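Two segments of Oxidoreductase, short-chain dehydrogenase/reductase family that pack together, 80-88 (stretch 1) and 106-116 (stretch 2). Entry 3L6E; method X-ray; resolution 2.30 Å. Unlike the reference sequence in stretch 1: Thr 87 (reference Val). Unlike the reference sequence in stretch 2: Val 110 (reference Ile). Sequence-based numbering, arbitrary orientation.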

# COMPACT_ATOMS: atom_id res chain seq x y z
N LEU A 80 18.16 1.33 -2.93
CA LEU A 80 17.14 0.75 -2.05
C LEU A 80 17.76 -0.26 -1.10
O LEU A 80 18.52 -1.14 -1.52
N VAL A 81 17.47 -0.07 0.19
CA VAL A 81 17.78 -1.06 1.20
C VAL A 81 16.46 -1.68 1.64
O VAL A 81 15.57 -1.01 2.18
N LEU A 82 16.34 -2.96 1.34
CA LEU A 82 15.14 -3.71 1.62
C LEU A 82 15.45 -4.59 2.80
O LEU A 82 16.20 -5.56 2.68
N HIS A 83 14.93 -4.22 3.95
CA HIS A 83 15.21 -4.98 5.15
C HIS A 83 14.10 -5.98 5.43
O HIS A 83 12.95 -5.59 5.67
N CYS A 84 14.45 -7.25 5.36
CA CYS A 84 13.53 -8.33 5.68
C CYS A 84 13.90 -8.93 7.02
O CYS A 84 14.65 -9.89 7.07
N ALA A 85 13.38 -8.34 8.10
CA ALA A 85 13.67 -8.85 9.44
C ALA A 85 13.20 -10.29 9.59
O ALA A 85 13.73 -11.03 10.42
N GLY A 86 12.23 -10.69 8.77
CA GLY A 86 11.69 -12.06 8.80
C GLY A 86 10.80 -12.20 10.02
O GLY A 86 9.95 -11.34 10.26
N THR A 87 10.99 -13.27 10.79
CA THR A 87 10.24 -13.49 12.04
C THR A 87 10.93 -14.51 12.98
O THR A 87 12.04 -14.27 13.45
N GLY A 88 10.26 -15.63 13.25
CA GLY A 88 10.79 -16.67 14.13
C GLY A 88 9.96 -17.94 14.14
O GLY A 88 9.68 -18.51 15.20
N GLU A 106 16.46 -9.70 19.27
CA GLU A 106 17.77 -9.24 18.83
C GLU A 106 17.99 -9.50 17.35
O GLU A 106 18.63 -8.71 16.67
N SER A 107 17.44 -10.60 16.84
CA SER A 107 17.48 -10.81 15.41
C SER A 107 16.53 -9.84 14.71
O SER A 107 16.70 -9.55 13.52
N ASN A 108 15.55 -9.35 15.45
CA ASN A 108 14.57 -8.51 14.83
C ASN A 108 14.65 -7.04 15.05
O ASN A 108 14.62 -6.31 14.12
N LEU A 109 14.75 -6.60 16.28
CA LEU A 109 14.79 -5.20 16.47
C LEU A 109 16.16 -4.65 16.30
O LEU A 109 16.34 -3.66 15.72
N VAL A 110 17.13 -5.33 16.80
CA VAL A 110 18.54 -4.96 16.72
C VAL A 110 19.01 -4.91 15.27
O VAL A 110 19.67 -3.95 14.85
N SER A 111 18.66 -5.93 14.49
CA SER A 111 19.05 -5.94 13.08
C SER A 111 18.34 -4.78 12.41
O SER A 111 18.95 -4.06 11.63
N THR A 112 17.08 -4.55 12.77
CA THR A 112 16.33 -3.47 12.14
C THR A 112 16.98 -2.12 12.41
O THR A 112 17.13 -1.31 11.49
N ILE A 113 17.38 -1.89 13.65
CA ILE A 113 18.03 -0.63 14.06
C ILE A 113 19.39 -0.40 13.41
O ILE A 113 19.69 0.70 12.95
N LEU A 114 20.21 -1.45 13.37
CA LEU A 114 21.56 -1.38 12.82
C LEU A 114 21.56 -1.20 11.30
O LEU A 114 22.36 -0.44 10.76
N VAL A 115 20.66 -1.89 10.60
CA VAL A 115 20.54 -1.70 9.16
C VAL A 115 20.09 -0.27 8.86
O VAL A 115 20.60 0.37 7.93
N ALA A 116 19.16 0.23 9.65
CA ALA A 116 18.61 1.56 9.44
C ALA A 116 19.69 2.62 9.64
O ALA A 116 19.85 3.50 8.81

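When a helix lies against a strand, each element lends one set of side chains to the contact: alternate residues on the strand, and residues three or four apart on the helix. In this short-chain dehydrogenase/reductase family member, strand 80-84 and helix 106-116 run nearly antiparallel, at 171°, with their axes 9.5 Å apart at closest approach. Val 81 and His 83 point toward the helix, Leu 82 and Cys 84 away from it, and Ala 85 extends the inward row.

Along the helix, Ser 107 makes a marginal contact, its OG lying 4.4 Å from Thr 87 O; its chi1 of 116° falls between wells. Asn 108 (chi1 m) leaves the helix sideways, yet its end comes nearer to the loop beyond the strand, and its side chain lies beside Ala 85 and Thr 87. Leu 109 points away, and Val 110 is out of reach.

Ser 111, rotamer p, points toward the strand. Its OG donates to Ser 107 O (2.7 Å), one turn back, and accepts a weak hydrogen bond from His 83 NE2 at 3.3 Å, where the N-H...acceptor angle is only 122°. Thr 112 (m) follows a similar economy: OG1 donates to Asn 108 O at 2.7 Å while sitting 3.1 Å from His 83 CE1 and 3.8 Å from Ala 85 CB. Both hydroxyls thus satisfy the helix backbone and still meet the edge of the imidazole, whose chi1 is t and whose ND1 is hydrogen-bonded elsewhere in the structure.

Ile 113 points away and Leu 114 is out of reach, before Val 115 (t) turns toward the strand again. Its CG2 approaches His 83 CD2 at 3.6 Å, and its CG1 meets CG1 of Val 81, also t, at 3.8 Å. The contact therefore passes from polar to apolar along the helix, with His 83 bridging the two.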

# COMPACT_ATOMS: atom_id res chain seq x y z
CB LEU A 80 15.99 0.11 -2.85
CG LEU A 80 15.00 -0.84 -2.17
CD1 LEU A 80 14.19 -0.14 -1.10
CD2 LEU A 80 14.06 -1.53 -3.19
CB VAL A 81 18.60 -0.49 2.38
CG1 VAL A 81 18.87 -1.60 3.42
CG2 VAL A 81 19.95 0.02 1.89
CB LEU A 82 14.76 -4.56 0.41
CG LEU A 82 13.32 -4.46 -0.08
CD1 LEU A 82 13.04 -5.52 -1.13
CD2 LEU A 82 12.36 -4.57 1.06
CB HIS A 83 15.47 -4.09 6.36
CG HIS A 83 15.92 -4.85 7.57
ND1 HIS A 83 15.13 -4.98 8.69
CD2 HIS A 83 17.03 -5.57 7.80
CE1 HIS A 83 15.76 -5.73 9.58
NE2 HIS A 83 16.91 -6.11 9.06
CB CYS A 84 13.59 -9.41 4.61
SG CYS A 84 12.99 -8.86 3.04
CB ALA A 85 13.06 -7.96 10.51
CB THR A 87 8.74 -13.87 11.79
OG1 THR A 87 8.57 -14.27 10.42
CG2 THR A 87 7.84 -12.67 12.08
CB GLU A 106 18.89 -9.84 19.69
CG GLU A 106 19.01 -9.18 21.06
CD GLU A 106 20.31 -9.53 21.77
OE1 GLU A 106 20.28 -9.67 23.02
OE2 GLU A 106 21.36 -9.66 21.10
CB SER A 107 17.12 -12.24 15.05
OG SER A 107 15.92 -12.27 14.29
CB ASN A 108 13.19 -9.03 15.07
CG ASN A 108 13.00 -10.33 14.44
OD1 ASN A 108 13.93 -10.91 13.96
ND2 ASN A 108 11.82 -10.80 14.43
CB LEU A 109 14.22 -4.86 17.81
CG LEU A 109 14.19 -3.41 18.15
CD1 LEU A 109 13.61 -2.56 17.08
CD2 LEU A 109 13.42 -3.29 19.40
CB VAL A 110 19.42 -5.92 17.55
CG1 VAL A 110 20.90 -5.62 17.36
CG2 VAL A 110 19.06 -5.84 19.03
CB SER A 111 18.72 -7.28 12.40
OG SER A 111 17.34 -7.41 12.07
CB THR A 112 14.84 -3.45 12.53
OG1 THR A 112 14.22 -4.66 12.08
CG2 THR A 112 14.13 -2.29 11.86
CB ILE A 113 18.11 -0.51 15.59
CG1 ILE A 113 16.69 -0.31 16.15
CG2 ILE A 113 19.01 0.65 16.00
CD1 ILE A 113 16.58 -0.27 17.65
CB LEU A 114 22.37 -2.61 13.20
CG LEU A 114 22.72 -2.84 14.67
CD1 LEU A 114 23.10 -4.29 14.87
CD2 LEU A 114 23.84 -1.91 15.16
CB VAL A 115 19.61 -2.76 8.53
CG1 VAL A 115 19.24 -2.42 7.08
CG2 VAL A 115 20.27 -4.13 8.62
CB ALA A 116 17.44 1.80 10.37